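Thiamine-monophosphate kinase (Stenotrophomonas maltophilia, PDB 6XEP) catalyses the ATP-dependent phosphorylation of thiamine monophosphate to thiamine diphosphate, the active form of vitamin B1. Local coordinates at the interface of chains A and B. Residues are numbered along the deposited sequence; one frame, centred on the assembly and turned at random. Chains: chain A/B, Thiamine-monophosphate kinase.

The interface of chains A and B. Residues chain A 43, 45, 47-50, 145; chain B 31, 39-43, 92.
An antiparallel beta bridge forms part of the two-fold interface of the deposited assembly, which probably reflects a homodimer. The backbone N of A:Leu49 donates to B:Leu41 O at 2.9 Å, and B:Leu41 N donates back to A:Leu49 O at 2.8 Å. Both bonds are nearly straight and lie in the carbonyl planes. On one face of the bridge, CD2 of B:Leu40 presses on CG1 of A:Val50 at 3.4 Å, closer than usual carbon contact. These two side chains lie side by side and point the same way. The same CD2 meets A:Val145 CG2 more loosely. Packing also loosens along this face at A:Gln48. Its extended chain crosses B:Leu40 obliquely, and its amide NE2 reaches B:Leu40 O through a water. B:Gln42 bends at chi2 (57°), and its NE2 donates a hydrogen bond to B:Pro43 O at 3.2 Å within its own chain. The hydrogen bond from the same NE2 to A:Ala45 O is weak. On the other face, chi1 -76° and chi2 -179° of A:Leu49 together carry CD1 to B:Pro43 CG and the B:Trp92 ring atom CZ3. B:Leu41 CB sits over one face of that indole, toward its rim. The two Pro43 rings slide past each other in opposite directions, A:Pro43 CB 3.6 Å from B:Pro43 CG, close to the two-fold axis. Strands 48-57 and 40-41, paired here between chains, belong to the AIR synthase-related N-terminal domain.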
loop_
_atom_site.group_PDB
_atom_site.type_symbol
_atom_site.label_atom_id
_atom_site.label_comp_id
_atom_site.label_asym_id
_atom_site.label_seq_id
_atom_site.Cartn_x
_atom_site.Cartn_y
_atom_site.Cartn_z
ATOM N N PRO A 43 -16.083 -1.840 -8.184
ATOM C CA PRO A 43 -15.461 -2.903 -8.978
ATOM C C PRO A 43 -16.428 -3.395 -10.040
ATOM O O PRO A 43 -17.639 -3.178 -9.959
ATOM C CB PRO A 43 -15.170 -4.006 -7.950
ATOM C CG PRO A 43 -15.343 -3.339 -6.592
ATOM C CD PRO A 43 -16.358 -2.269 -6.804
ATOM N N ALA A 45 -18.570 -6.288 -11.326
ATOM C CA ALA A 45 -19.179 -7.377 -10.570
ATOM C C ALA A 45 -18.693 -8.745 -11.035
ATOM O O ALA A 45 -18.454 -9.637 -10.208
ATOM C CB ALA A 45 -20.697 -7.291 -10.681
ATOM N N GLU A 47 -15.871 -9.401 -12.558
ATOM C CA GLU A 47 -14.423 -9.489 -12.638
ATOM C C GLU A 47 -13.837 -9.688 -11.247
ATOM O O GLU A 47 -14.485 -9.437 -10.227
ATOM C CB GLU A 47 -13.828 -8.243 -13.311
ATOM C CG GLU A 47 -14.258 -8.156 -14.772
ATOM C CD GLU A 47 -13.415 -7.223 -15.615
ATOM O OE1 GLU A 47 -12.415 -6.684 -15.103
ATOM O OE2 GLU A 47 -13.761 -7.021 -16.802
ATOM N N GLN A 48 -12.612 -10.183 -11.217
ATOM C CA GLN A 48 -11.890 -10.346 -9.967
ATOM C C GLN A 48 -10.808 -9.284 -9.850
ATOM O O GLN A 48 -10.272 -8.802 -10.852
ATOM C CB GLN A 48 -11.292 -11.748 -9.866
ATOM C CG GLN A 48 -12.365 -12.811 -9.684
ATOM C CD GLN A 48 -11.861 -14.197 -9.967
ATOM O OE1 GLN A 48 -11.334 -14.469 -11.045
ATOM N NE2 GLN A 48 -11.997 -15.085 -8.989
ATOM N N LEU A 49 -10.499 -8.915 -8.606
ATOM C CA LEU A 49 -9.447 -7.956 -8.315
ATOM C C LEU A 49 -8.149 -8.681 -8.013
ATOM O O LEU A 49 -8.145 -9.699 -7.318
ATOM C CB LEU A 49 -9.788 -7.100 -7.095
ATOM C CG LEU A 49 -10.777 -5.965 -7.132
ATOM C CD1 LEU A 49 -10.806 -5.378 -5.725
ATOM C CD2 LEU A 49 -10.290 -4.963 -8.119
ATOM N N VAL A 50 -7.048 -8.124 -8.494
ATOM C CA VAL A 50 -5.721 -8.562 -8.077
ATOM C C VAL A 50 -4.960 -7.331 -7.629
ATOM O O VAL A 50 -5.151 -6.231 -8.153
ATOM C CB VAL A 50 -4.927 -9.303 -9.171
ATOM C CG1 VAL A 50 -5.631 -10.545 -9.551
ATOM C CG2 VAL A 50 -4.743 -8.443 -10.373
ATOM N N VAL A 145 -9.431 -8.669 -13.591
ATOM C CA VAL A 145 -9.330 -9.730 -14.592
ATOM C C VAL A 145 -10.666 -10.447 -14.706
ATOM O O VAL A 145 -11.336 -10.700 -13.700
ATOM C CB VAL A 145 -8.225 -10.756 -14.254
ATOM C CG1 VAL A 145 -6.869 -10.137 -14.350
ATOM C CG2 VAL A 145 -8.450 -11.353 -12.870
ATOM N N LEU B 31 -9.297 -16.309 -3.614
ATOM C CA LEU B 31 -8.770 -17.497 -4.276
ATOM C C LEU B 31 -7.252 -17.415 -4.176
ATOM O O LEU B 31 -6.634 -16.553 -4.808
ATOM C CB LEU B 31 -9.241 -17.549 -5.725
ATOM C CG LEU B 31 -9.289 -18.866 -6.479
ATOM C CD1 LEU B 31 -10.259 -19.825 -5.800
ATOM C CD2 LEU B 31 -9.698 -18.608 -7.933
ATOM N N ALA B 39 -3.296 -13.508 -5.123
ATOM C CA ALA B 39 -4.668 -13.845 -4.784
ATOM C C ALA B 39 -5.637 -13.175 -5.750
ATOM O O ALA B 39 -5.416 -12.050 -6.202
ATOM C CB ALA B 39 -4.988 -13.412 -3.360
ATOM N N LEU B 40 -6.718 -13.871 -6.058
ATOM C CA LEU B 40 -7.829 -13.280 -6.794
ATOM C C LEU B 40 -8.916 -12.954 -5.779
ATOM O O LEU B 40 -9.344 -13.834 -5.027
ATOM C CB LEU B 40 -8.351 -14.229 -7.872
ATOM C CG LEU B 40 -7.334 -14.699 -8.915
ATOM C CD1 LEU B 40 -7.881 -15.874 -9.696
ATOM C CD2 LEU B 40 -7.035 -13.573 -9.851
ATOM N N LEU B 41 -9.356 -11.697 -5.750
ATOM C CA LEU B 41 -10.348 -11.247 -4.783
ATOM C C LEU B 41 -11.697 -11.013 -5.456
ATOM O O LEU B 41 -11.764 -10.501 -6.585
ATOM C CB LEU B 41 -9.897 -9.963 -4.102
ATOM C CG LEU B 41 -8.415 -9.964 -3.717
ATOM C CD1 LEU B 41 -7.980 -8.569 -3.308
ATOM C CD2 LEU B 41 -8.165 -10.968 -2.611
ATOM N N GLN B 42 -12.771 -11.391 -4.759
ATOM C CA GLN B 42 -14.125 -11.210 -5.273
ATOM C C GLN B 42 -14.855 -10.146 -4.459
ATOM O O GLN B 42 -15.305 -10.426 -3.335
ATOM C CB GLN B 42 -14.902 -12.528 -5.242
ATOM C CG GLN B 42 -16.280 -12.425 -5.886
ATOM C CD GLN B 42 -16.213 -11.953 -7.325
ATOM O OE1 GLN B 42 -15.735 -12.672 -8.202
ATOM N NE2 GLN B 42 -16.688 -10.737 -7.575
ATOM N N PRO B 43 -14.993 -8.922 -4.963
ATOM C CA PRO B 43 -15.742 -7.902 -4.223
ATOM C C PRO B 43 -17.218 -8.256 -4.194
ATOM O O PRO B 43 -17.703 -9.061 -4.993
ATOM C CB PRO B 43 -15.503 -6.616 -5.026
ATOM C CG PRO B 43 -14.356 -6.945 -5.973
ATOM C CD PRO B 43 -14.471 -8.407 -6.239
ATOM N N TRP B 92 -9.739 -6.923 2.998
ATOM C CA TRP B 92 -8.420 -7.388 2.591
ATOM C C TRP B 92 -7.371 -6.326 2.911
ATOM O O TRP B 92 -7.678 -5.137 3.051
ATOM C CB TRP B 92 -8.374 -7.711 1.094
ATOM C CG TRP B 92 -9.590 -8.386 0.553
ATOM C CD1 TRP B 92 -10.020 -9.648 0.851
ATOM C CD2 TRP B 92 -10.509 -7.872 -0.423
ATOM N NE1 TRP B 92 -11.158 -9.946 0.136
ATOM C CE2 TRP B 92 -11.487 -8.871 -0.642
ATOM C CE3 TRP B 92 -10.613 -6.664 -1.115
ATOM C CZ2 TRP B 92 -12.549 -8.701 -1.529
ATOM C CZ3 TRP B 92 -11.674 -6.493 -2.005
ATOM C CH2 TRP B 92 -12.630 -7.507 -2.194
HETATM O O HOH W 1 -12.032 -14.548 -5.880
#